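Local coordinates for HAD-superfamily hydrolase, subfamily IA, variant 1 (Ehrlichia chaffeensis, PDB 3KZX), which probably hydrolyses 2-phosphoglycolate to glycolate and phosphate, as a phosphatase of the HAD superfamily, at residues Ile41-Thr46 against Ser68-Tyr73; Phe181-Ser186 against Tyr219-Phe224; Asp31-Leu36 against Ser92-Gln97; Asn119-Ile124 against Thr170-Glu175. All blocks are in the same frame, centred on the assembly; numbering follows the deposited sequence. Where two conformers were deposited one is given.

Contact 1: Ile41-Thr46 against Ser68-Tyr73; sequences INIDRT and STIPKY
The CD1 methyl of I43 lies against I70 and P71, with CD1 3.8 Å from I70 CG2 and 4.0 Å from P71 CG. Both segments belong to the helical cap inserted after the first strand of the HAD core: I43 sits just before helix 45-54, and I70 and P71 lie on helix 70-78. The two isoleucine side chains pass at a slant, whereas I43 and the proline ring run by each other in opposite senses. I43 reaches this place because CG1 stands beside the backbone N (chi1 -71°) and CD1 continues the extended chain. R45 adds a looser van der Waals touch, its NH2 being 4.2 Å from I70 CG1 at an oblique angle to the guanidinium plane. The polar work of that group is done elsewhere, on the loop joining the helices: NE donates to L62 O, NH2 to I65 O and NH1 to N67 OD1, three bonds that fix how the guanidinium is turned. One layer further out, D44 is the N-cap of helix 45-54. In the conformer given, one of two deposited for D44, T46 N donates to D44 OD2 at 3.1 Å, reaching that oxygen from 48° out of the carboxylate plane.

Contact 2: Phe181-Ser186 against Tyr219-Phe224; sequences FFIGDS and YDIRNF
I183 overlaps I221 methyl to methyl: its CD1 is 3.9 Å from I221 CG2, while its CG2 is 4.0 Å from I221 CD1. This reciprocal meeting joins strand 180-184, in the middle of the parallel sheet of the Rossmann-like HAD core, to the C-terminal helix 218-229 lying on one face of that sheet. The two side chains reach toward each other tip to tip, and they share a shape. In each, CG1 is beside the backbone N (chi1 -57° for I183 and -67° for I221) and the chain then runs extended to CD1, which leaves both the CD1 end and the CG2 branch available to the partner. With the nearest CA atoms, those of I183 and I221, still 9.2 Å apart, side chains alone span the gap between strand and helix.

Two residues earlier on the strand, F181 points to the same face, as expected for an extended chain, and comes near F224, one helical turn beyond I221. The rings approach obliquely, through one carbon each, in a light apolar touch. F224 also meets the ring of F215 of the edge strand 213-215, with planes at about 45°. Y203 fills in beside the central pair, touching both I183 and I221, so the helix packs across strands 180-184, 199-203 and 213-215 together. At the outer limit of the contact, F181 CE2 and F224 CE2 are 4.4 Å apart.

Contact 3: Asp31-Leu36 against Ser92-Gln97; sequences DWYNTL and SLEKSQ
Y33, in the short helical turn that follows the first core strand, meets L93 near the end of cap helix 82-95, so the contact spans the junction of core and cap. L93 CD1 stands over the middle of the phenol ring, 4.2 Å from the centroid and 8° off the ring normal, a clear CH-pi contact. On the opposite face W32 CD1 is 3.7 Å above the plane, displaced toward the rim, and the ring is thereby held between a leucine methyl and the indole. L93 CB comes closer still, 3.4 Å from Y33 CE2, which marks tight packing at this point. E94 adds a lighter touch, its CG 4.3 Å from Y33 CD2.

The sequence DWYNTL and the wider pi-type turn at 32-36 correspond to the first conserved HAD motif and the turn known as the squiggle. D31 holds the position of the aspartate that is the nucleophile in relatives, and Y33 the position where phosphatases of the superfamily commonly carry a second aspartate. Y33 OH is hydrogen-bonded to D100 OD2 and K128 NZ; L93 O lies 3.3 Å from Y33 OH and takes a weak bond from the same lysine nitrogen. These polar partners, together with the two covered faces, restrict both the position and the rotation of the ring. D31 OD2 forms a salt bridge with K159 NZ, and its other oxygen, OD1, accepts from W32 N at 2.8 Å, the donor lying 36° out of the carboxylate plane.

Contact 4: Asn119-Ile124 against Thr170-Glu175; sequences NITMAI and TNINIE
T121 and I172 lie alongside one another with their chains running opposite ways, the threonine methyl laid along the branched part of the isoleucine. T121 CG2 is the atom that does the touching: it lies 3.8 Å from I172 CB, 3.9 Å from I172 CD1 and 4.1 Å from I172 CG2, so a single methyl is set among three carbons of its partner. The threonine turns this methyl across the contact by placing CG2 anti to the backbone N, with OG1 beside that N (chi1 -52°). I172 adopts the less usual rotamer, its CG1 between the backbone N and the carbonyl carbon (chi1 73°), which brings CD1 up beside the same methyl while CG2 extends along the strand.

There CG2 is 4.4 Å from A123 CB and the same distance from M122 O, so the isoleucine covers backbone as well as side chains. A123 and T121 face I172 from one side of strand 121-126; M122, between them, points to the other face, where L112, L115 and K116 of helix 108-117 receive it. The nearest CA atoms, those of T121 and I172, are 7.4 Å apart. N173 is the first residue to leave helical phi/psi, and its positive phi with two bonds back into the last turn makes a Schellman motif. Helix 163-172 links strand 148-152 to strand 180-184, passing over 121-126 and 27-30, and this packing of a connecting helix on a strand it skips is typical of the beta-alpha-beta crossover in Rossmann-like folds.

In the fold
Contact 3 touches contacts 2 and 4, while contact 1 stays about 6 Å away from it at the nearest atoms. It meets contact 2 where the two central strands end: D31 N lies 3.1 Å from I183 O, a probable hydrogen bond, and T35 OG1 is 2.9 Å from D185 OD1, a weak one. D31 and D185, with K159 and D189, are consistent with the acidic and basic positions of a HAD active site. Contact 3 meets contact 4 through W32 CE3, 4.0 Å from I124 CD1. Contacts 2 and 4 bind helices to the same parallel sheet, their centres about 16 Å apart. Contact 1 lies in the cap, about 16 Å from contact 3 and about 35 Å from contact 4, centre to centre.

Contact 1: Ile41-Thr46 against Ser68-Tyr73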
# COMPACT_ATOMS: atom_id res chain seq x y z
N ILE A 41 4.54 5.31 11.26
CA ILE A 41 5.82 5.87 11.69
C ILE A 41 5.94 7.24 11.04
O ILE A 41 5.86 7.36 9.82
CB ILE A 41 7.00 4.89 11.37
CG1 ILE A 41 6.88 3.65 12.29
CG2 ILE A 41 8.36 5.60 11.50
CD1 ILE A 41 8.19 2.85 12.56
N ASN A 42 6.10 8.27 11.88
CA ASN A 42 6.11 9.66 11.46
C ASN A 42 4.69 10.09 11.10
O ASN A 42 4.47 10.77 10.08
CB ASN A 42 7.12 9.88 10.28
CG ASN A 42 8.56 9.49 10.65
OD1 ASN A 42 8.93 9.50 11.84
ND2 ASN A 42 9.37 9.12 9.65
N ILE A 43 3.73 9.67 11.93
CA ILE A 43 2.34 10.13 11.80
C ILE A 43 2.31 11.67 11.80
O ILE A 43 2.98 12.30 12.62
CB ILE A 43 1.47 9.62 12.95
CG1 ILE A 43 1.24 8.11 12.82
CG2 ILE A 43 0.12 10.34 13.00
CD1 ILE A 43 0.49 7.48 14.02
N ASP A 44 1.58 12.27 10.85
CA ASP A 44 1.39 13.72 10.85
C ASP A 44 0.25 14.01 11.82
O ASP A 44 -0.88 13.57 11.60
CB ASP A 44 1.07 14.26 9.45
CG ASP A 44 1.06 15.78 9.39
OD1 ASP A 44 1.08 16.31 8.26
OD2 ASP A 44 1.02 16.46 10.45
N ARG A 45 0.56 14.73 12.90
CA ARG A 45 -0.41 15.02 13.94
C ARG A 45 -1.60 15.78 13.39
O ARG A 45 -2.74 15.52 13.80
CB ARG A 45 0.22 15.81 15.09
CG ARG A 45 1.27 15.04 15.89
CD ARG A 45 1.88 15.88 17.01
NE ARG A 45 2.85 15.11 17.79
CZ ARG A 45 4.06 14.77 17.36
NH1 ARG A 45 4.48 15.12 16.13
NH2 ARG A 45 4.86 14.07 18.14
N THR A 46 -1.34 16.70 12.46
CA THR A 46 -2.42 17.52 11.87
C THR A 46 -3.47 16.62 11.28
O THR A 46 -4.66 16.81 11.53
CB THR A 46 -1.90 18.48 10.81
OG1 THR A 46 -0.87 19.28 11.39
CG2 THR A 46 -3.02 19.42 10.32
N SER A 68 7.17 8.30 18.17
CA SER A 68 7.24 6.84 18.26
C SER A 68 6.21 6.27 19.22
O SER A 68 5.90 5.08 19.17
CB SER A 68 8.64 6.43 18.74
OG SER A 68 8.71 5.05 18.98
N THR A 69 5.72 7.11 20.12
CA THR A 69 4.73 6.70 21.13
C THR A 69 3.31 6.97 20.68
O THR A 69 2.39 6.38 21.23
CB THR A 69 5.02 7.43 22.46
OG1 THR A 69 6.32 7.03 22.89
CG2 THR A 69 3.99 7.10 23.54
N ILE A 70 3.15 7.86 19.69
CA ILE A 70 1.83 8.27 19.20
C ILE A 70 0.91 7.09 18.92
O ILE A 70 -0.23 7.09 19.39
CB ILE A 70 1.92 9.21 17.97
CG1 ILE A 70 2.45 10.58 18.36
CG2 ILE A 70 0.55 9.40 17.31
CD1 ILE A 70 1.53 11.32 19.29
N PRO A 71 1.39 6.07 18.18
CA PRO A 71 0.47 4.96 17.88
C PRO A 71 -0.06 4.22 19.11
O PRO A 71 -1.29 4.02 19.21
CB PRO A 71 1.32 4.03 17.00
CG PRO A 71 2.41 4.92 16.45
CD PRO A 71 2.70 5.88 17.54
N LYS A 72 0.82 3.84 20.04
CA LYS A 72 0.35 3.14 21.26
C LYS A 72 -0.54 4.03 22.07
O LYS A 72 -1.55 3.59 22.61
CB LYS A 72 1.50 2.62 22.12
CG LYS A 72 1.87 1.17 21.74
CD LYS A 72 3.14 0.66 22.41
CE LYS A 72 3.65 -0.65 21.78
NZ LYS A 72 3.27 -1.85 22.55
N TYR A 73 -0.20 5.30 22.15
CA TYR A 73 -1.06 6.24 22.85
C TYR A 73 -2.46 6.30 22.24
O TYR A 73 -3.46 6.24 22.97
CB TYR A 73 -0.44 7.63 22.86
CG TYR A 73 -1.15 8.61 23.72
CD1 TYR A 73 -0.83 8.74 25.07
CD2 TYR A 73 -2.09 9.46 23.19
CE1 TYR A 73 -1.48 9.68 25.87
CE2 TYR A 73 -2.74 10.39 23.98
CZ TYR A 73 -2.43 10.50 25.30
OH TYR A 73 -3.09 11.43 26.06

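Contact 2: Phe181-Ser186 against Tyr219-Phe224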
# COMPACT_ATOMS: atom_id res chain seq x y z
N PHE A 181 1.08 -11.22 -9.48
CA PHE A 181 0.87 -11.17 -8.02
C PHE A 181 0.49 -9.76 -7.61
O PHE A 181 1.22 -8.80 -7.94
CB PHE A 181 2.16 -11.53 -7.24
CG PHE A 181 2.68 -12.94 -7.48
CD1 PHE A 181 1.99 -13.88 -8.24
CD2 PHE A 181 3.84 -13.35 -6.81
CE1 PHE A 181 2.49 -15.18 -8.42
CE2 PHE A 181 4.35 -14.65 -6.97
CZ PHE A 181 3.68 -15.56 -7.78
N PHE A 182 -0.64 -9.60 -6.92
CA PHE A 182 -1.01 -8.31 -6.36
C PHE A 182 -0.84 -8.39 -4.85
O PHE A 182 -1.67 -8.97 -4.15
CB PHE A 182 -2.46 -7.91 -6.73
CG PHE A 182 -2.85 -6.48 -6.31
CD1 PHE A 182 -4.11 -5.99 -6.60
CD2 PHE A 182 -2.00 -5.65 -5.61
CE1 PHE A 182 -4.51 -4.73 -6.21
CE2 PHE A 182 -2.40 -4.34 -5.23
CZ PHE A 182 -3.67 -3.90 -5.56
N ILE A 183 0.27 -7.80 -4.38
CA ILE A 183 0.60 -7.70 -2.95
C ILE A 183 -0.09 -6.50 -2.34
O ILE A 183 0.13 -5.37 -2.72
CB ILE A 183 2.11 -7.66 -2.66
CG1 ILE A 183 2.80 -8.89 -3.25
CG2 ILE A 183 2.34 -7.61 -1.11
CD1 ILE A 183 4.35 -8.73 -3.40
N GLY A 184 -1.00 -6.78 -1.41
CA GLY A 184 -1.82 -5.78 -0.79
C GLY A 184 -2.30 -6.21 0.57
O GLY A 184 -2.40 -7.41 0.90
N ASP A 185 -2.60 -5.23 1.39
CA ASP A 185 -3.00 -5.46 2.78
C ASP A 185 -4.50 -5.57 2.97
O ASP A 185 -4.94 -6.19 3.95
CB ASP A 185 -2.49 -4.36 3.70
CG ASP A 185 -3.11 -3.03 3.38
OD1 ASP A 185 -2.78 -2.50 2.32
OD2 ASP A 185 -3.95 -2.56 4.17
N SER A 186 -5.27 -4.99 2.07
CA SER A 186 -6.70 -4.79 2.29
C SER A 186 -7.58 -5.78 1.56
O SER A 186 -7.19 -6.39 0.55
CB SER A 186 -7.12 -3.37 1.86
OG SER A 186 -6.99 -3.22 0.46
N TYR A 219 10.41 -9.70 3.82
CA TYR A 219 11.55 -10.64 3.75
C TYR A 219 11.05 -12.04 3.32
O TYR A 219 11.62 -12.69 2.45
CB TYR A 219 12.33 -10.71 5.08
CG TYR A 219 12.77 -9.39 5.71
CD1 TYR A 219 13.81 -8.64 5.17
CD2 TYR A 219 12.17 -8.93 6.88
CE1 TYR A 219 14.23 -7.44 5.78
CE2 TYR A 219 12.57 -7.75 7.49
CZ TYR A 219 13.60 -7.00 6.93
OH TYR A 219 14.00 -5.82 7.55
N ASP A 220 9.95 -12.49 3.92
CA ASP A 220 9.35 -13.77 3.58
C ASP A 220 8.80 -13.78 2.15
O ASP A 220 8.95 -14.79 1.46
CB ASP A 220 8.24 -14.16 4.58
CG ASP A 220 8.79 -14.42 6.00
OD1 ASP A 220 9.96 -14.84 6.15
OD2 ASP A 220 8.05 -14.23 6.97
N ILE A 221 8.25 -12.65 1.70
CA ILE A 221 7.73 -12.57 0.34
C ILE A 221 8.89 -12.65 -0.64
O ILE A 221 8.81 -13.37 -1.64
CB ILE A 221 6.94 -11.30 0.08
CG1 ILE A 221 5.64 -11.30 0.91
CG2 ILE A 221 6.67 -11.13 -1.44
CD1 ILE A 221 4.85 -9.96 0.89
N ARG A 222 9.98 -11.93 -0.34
CA ARG A 222 11.18 -11.98 -1.18
C ARG A 222 11.74 -13.41 -1.28
O ARG A 222 12.07 -13.87 -2.37
CB ARG A 222 12.24 -11.01 -0.70
CG ARG A 222 13.47 -10.93 -1.63
CD ARG A 222 14.52 -10.06 -0.98
NE ARG A 222 15.84 -10.16 -1.59
CZ ARG A 222 16.74 -11.12 -1.33
NH1 ARG A 222 16.49 -12.09 -0.46
NH2 ARG A 222 17.90 -11.10 -1.96
N ASN A 223 11.89 -14.08 -0.15
CA ASN A 223 12.32 -15.49 -0.16
C ASN A 223 11.42 -16.38 -1.02
O ASN A 223 11.92 -17.22 -1.78
CB ASN A 223 12.45 -16.05 1.25
CG ASN A 223 13.63 -15.47 2.00
OD1 ASN A 223 13.63 -15.38 3.24
ND2 ASN A 223 14.63 -15.05 1.26
N PHE A 224 10.11 -16.20 -0.89
CA PHE A 224 9.13 -16.96 -1.66
C PHE A 224 9.29 -16.73 -3.15
O PHE A 224 9.36 -17.67 -3.94
CB PHE A 224 7.74 -16.57 -1.20
CG PHE A 224 6.62 -17.27 -1.92
CD1 PHE A 224 6.39 -18.62 -1.72
CD2 PHE A 224 5.76 -16.56 -2.72
CE1 PHE A 224 5.33 -19.27 -2.33
CE2 PHE A 224 4.67 -17.18 -3.34
CZ PHE A 224 4.48 -18.55 -3.16

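Contact 3: Asp31-Leu36 against Ser92-Gln97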
# COMPACT_ATOMS: atom_id res chain seq x y z
N ASP A 31 0.34 -2.39 -3.48
CA ASP A 31 -0.35 -1.23 -2.95
C ASP A 31 0.69 -0.38 -2.24
O ASP A 31 1.80 -0.85 -1.94
CB ASP A 31 -1.42 -1.70 -1.97
CG ASP A 31 -2.50 -0.63 -1.71
OD1 ASP A 31 -2.40 0.51 -2.21
OD2 ASP A 31 -3.47 -0.97 -1.01
N TRP A 32 0.33 0.88 -1.98
CA TRP A 32 1.24 1.84 -1.39
C TRP A 32 1.02 1.90 0.15
O TRP A 32 1.77 1.28 0.92
CB TRP A 32 1.04 3.20 -2.11
CG TRP A 32 1.94 4.28 -1.70
CD1 TRP A 32 1.60 5.42 -1.04
CD2 TRP A 32 3.36 4.34 -1.88
NE1 TRP A 32 2.71 6.19 -0.81
CE2 TRP A 32 3.81 5.55 -1.32
CE3 TRP A 32 4.30 3.48 -2.46
CZ2 TRP A 32 5.15 5.93 -1.33
CZ3 TRP A 32 5.64 3.86 -2.47
CH2 TRP A 32 6.05 5.08 -1.90
N TYR A 33 -0.03 2.56 0.59
CA TYR A 33 -0.25 2.74 2.02
C TYR A 33 -0.55 1.39 2.70
O TYR A 33 -1.40 0.66 2.24
CB TYR A 33 -1.40 3.69 2.29
CG TYR A 33 -1.12 5.17 2.07
CD1 TYR A 33 0.12 5.74 2.41
CD2 TYR A 33 -2.10 6.00 1.59
CE1 TYR A 33 0.35 7.08 2.21
CE2 TYR A 33 -1.89 7.36 1.41
CZ TYR A 33 -0.67 7.90 1.70
OH TYR A 33 -0.49 9.26 1.54
N ASN A 34 0.16 1.10 3.79
CA ASN A 34 -0.03 -0.13 4.59
C ASN A 34 0.41 -1.44 3.91
O ASN A 34 0.21 -2.53 4.45
CB ASN A 34 -1.45 -0.17 5.14
CG ASN A 34 -1.80 1.13 5.86
OD1 ASN A 34 -1.16 1.49 6.85
ND2 ASN A 34 -2.77 1.86 5.33
N THR A 35 1.06 -1.31 2.76
CA THR A 35 1.75 -2.40 2.09
C THR A 35 3.21 -1.95 1.97
O THR A 35 4.03 -2.21 2.88
CB THR A 35 1.05 -2.77 0.75
OG1 THR A 35 -0.32 -3.14 1.05
CG2 THR A 35 1.77 -3.95 0.03
N LEU A 36 3.56 -1.26 0.89
CA LEU A 36 4.93 -0.73 0.83
C LEU A 36 5.27 0.24 1.99
O LEU A 36 6.38 0.20 2.53
CB LEU A 36 5.25 -0.09 -0.52
CG LEU A 36 5.40 -1.03 -1.74
CD1 LEU A 36 5.39 -0.22 -3.07
CD2 LEU A 36 6.67 -1.94 -1.61
N SER A 92 -8.09 9.85 4.62
CA SER A 92 -7.60 11.23 4.64
C SER A 92 -6.27 11.34 3.89
O SER A 92 -6.06 12.28 3.12
CB SER A 92 -7.42 11.71 6.09
OG SER A 92 -6.65 12.90 6.16
N LEU A 93 -5.39 10.39 4.15
CA LEU A 93 -4.08 10.31 3.49
C LEU A 93 -4.23 10.15 1.99
O LEU A 93 -3.47 10.75 1.24
CB LEU A 93 -3.26 9.13 4.01
CG LEU A 93 -2.75 9.16 5.47
CD1 LEU A 93 -1.95 7.87 5.79
CD2 LEU A 93 -1.92 10.42 5.74
N GLU A 94 -5.19 9.33 1.56
CA GLU A 94 -5.45 9.16 0.12
C GLU A 94 -5.85 10.46 -0.60
O GLU A 94 -5.52 10.66 -1.77
CB GLU A 94 -6.54 8.11 -0.11
CG GLU A 94 -6.13 6.67 0.28
CD GLU A 94 -7.26 5.68 0.11
OE1 GLU A 94 -8.42 6.12 -0.06
OE2 GLU A 94 -6.99 4.45 0.11
N LYS A 95 -6.60 11.31 0.07
CA LYS A 95 -7.06 12.56 -0.51
C LYS A 95 -6.15 13.77 -0.26
O LYS A 95 -6.42 14.87 -0.78
CB LYS A 95 -8.45 12.89 0.04
CG LYS A 95 -9.54 11.97 -0.45
CD LYS A 95 -10.81 12.22 0.37
CE LYS A 95 -12.03 11.53 -0.24
NZ LYS A 95 -13.30 12.19 0.24
N SER A 96 -5.07 13.59 0.49
CA SER A 96 -4.27 14.71 0.98
C SER A 96 -3.54 15.46 -0.12
O SER A 96 -3.09 14.86 -1.10
CB SER A 96 -3.23 14.25 2.00
OG SER A 96 -2.46 15.34 2.46
N GLN A 97 -3.43 16.77 0.06
CA GLN A 97 -2.58 17.60 -0.75
C GLN A 97 -1.23 17.75 -0.07
O GLN A 97 -0.31 18.31 -0.65
CB GLN A 97 -3.21 19.00 -0.92
CG GLN A 97 -4.67 19.00 -1.41
CD GLN A 97 -4.84 18.48 -2.83
OE1 GLN A 97 -3.94 18.56 -3.66
NE2 GLN A 97 -6.02 17.96 -3.11

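Contact 4: Asn119-Ile124 against Thr170-Glu175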
# COMPACT_ATOMS: atom_id res chain seq x y z
N ASN A 119 14.48 -8.76 -13.43
CA ASN A 119 13.74 -8.30 -14.61
C ASN A 119 12.23 -8.66 -14.52
O ASN A 119 11.60 -9.01 -15.52
CB ASN A 119 14.38 -8.89 -15.87
CG ASN A 119 14.36 -7.95 -17.10
OD1 ASN A 119 14.94 -8.29 -18.15
ND2 ASN A 119 13.73 -6.80 -16.97
N ILE A 120 11.67 -8.56 -13.32
CA ILE A 120 10.27 -8.82 -13.11
C ILE A 120 9.60 -7.45 -13.01
O ILE A 120 9.93 -6.65 -12.11
CB ILE A 120 10.01 -9.60 -11.79
CG1 ILE A 120 10.87 -10.87 -11.68
CG2 ILE A 120 8.51 -9.82 -11.57
CD1 ILE A 120 10.30 -12.10 -12.21
N THR A 121 8.68 -7.18 -13.93
CA THR A 121 8.05 -5.87 -14.03
C THR A 121 7.16 -5.62 -12.84
O THR A 121 6.50 -6.56 -12.36
CB THR A 121 7.19 -5.78 -15.32
OG1 THR A 121 8.01 -6.16 -16.42
CG2 THR A 121 6.69 -4.33 -15.53
N MET A 122 7.15 -4.38 -12.38
CA MET A 122 6.37 -3.98 -11.21
C MET A 122 5.48 -2.80 -11.49
O MET A 122 5.79 -1.93 -12.34
CB MET A 122 7.28 -3.62 -10.02
CG MET A 122 8.15 -4.77 -9.54
SD MET A 122 9.33 -4.24 -8.28
CE MET A 122 10.67 -3.90 -9.40
N ALA A 123 4.41 -2.75 -10.72
CA ALA A 123 3.51 -1.61 -10.75
C ALA A 123 2.97 -1.30 -9.38
O ALA A 123 3.07 -2.14 -8.48
CB ALA A 123 2.38 -1.87 -11.73
N ILE A 124 2.44 -0.08 -9.22
CA ILE A 124 1.66 0.29 -8.03
C ILE A 124 0.22 0.55 -8.44
O ILE A 124 -0.06 1.21 -9.45
CB ILE A 124 2.26 1.52 -7.32
CG1 ILE A 124 3.54 1.11 -6.56
CG2 ILE A 124 1.26 2.23 -6.32
CD1 ILE A 124 4.43 2.27 -6.28
N THR A 170 -2.38 -3.12 -18.61
CA THR A 170 -2.36 -2.56 -19.95
C THR A 170 -1.08 -1.72 -20.17
O THR A 170 -0.39 -1.87 -21.20
CB THR A 170 -3.64 -1.76 -20.24
OG1 THR A 170 -4.74 -2.65 -20.19
CG2 THR A 170 -3.62 -1.06 -21.62
N ASN A 171 -0.74 -0.89 -19.18
CA ASN A 171 0.39 0.05 -19.34
C ASN A 171 1.75 -0.63 -19.25
O ASN A 171 2.69 -0.14 -19.85
CB ASN A 171 0.35 1.17 -18.31
CG ASN A 171 -0.90 2.06 -18.42
OD1 ASN A 171 -1.24 2.79 -17.47
ND2 ASN A 171 -1.58 2.00 -19.55
N ILE A 172 1.85 -1.74 -18.53
CA ILE A 172 3.12 -2.52 -18.49
C ILE A 172 3.16 -3.65 -19.55
O ILE A 172 4.13 -4.40 -19.61
CB ILE A 172 3.42 -3.08 -17.09
CG1 ILE A 172 2.51 -4.24 -16.70
CG2 ILE A 172 3.37 -1.92 -16.02
CD1 ILE A 172 2.77 -4.70 -15.27
N ASN A 173 2.09 -3.77 -20.35
CA ASN A 173 1.98 -4.78 -21.40
C ASN A 173 2.12 -6.24 -20.92
O ASN A 173 2.86 -7.03 -21.51
CB ASN A 173 3.05 -4.48 -22.48
CG ASN A 173 2.73 -5.07 -23.85
OD1 ASN A 173 3.67 -5.37 -24.65
ND2 ASN A 173 1.45 -5.21 -24.17
N ILE A 174 1.40 -6.59 -19.86
CA ILE A 174 1.38 -7.95 -19.32
C ILE A 174 -0.09 -8.39 -19.21
O ILE A 174 -0.93 -7.62 -18.72
CB ILE A 174 2.06 -8.00 -17.91
CG1 ILE A 174 3.59 -7.65 -17.99
CG2 ILE A 174 1.83 -9.37 -17.20
CD1 ILE A 174 4.42 -8.64 -18.77
N GLU A 175 -0.42 -9.59 -19.67
CA GLU A 175 -1.80 -10.08 -19.64
C GLU A 175 -2.16 -10.41 -18.18
O GLU A 175 -1.30 -10.90 -17.44
CB GLU A 175 -1.95 -11.36 -20.52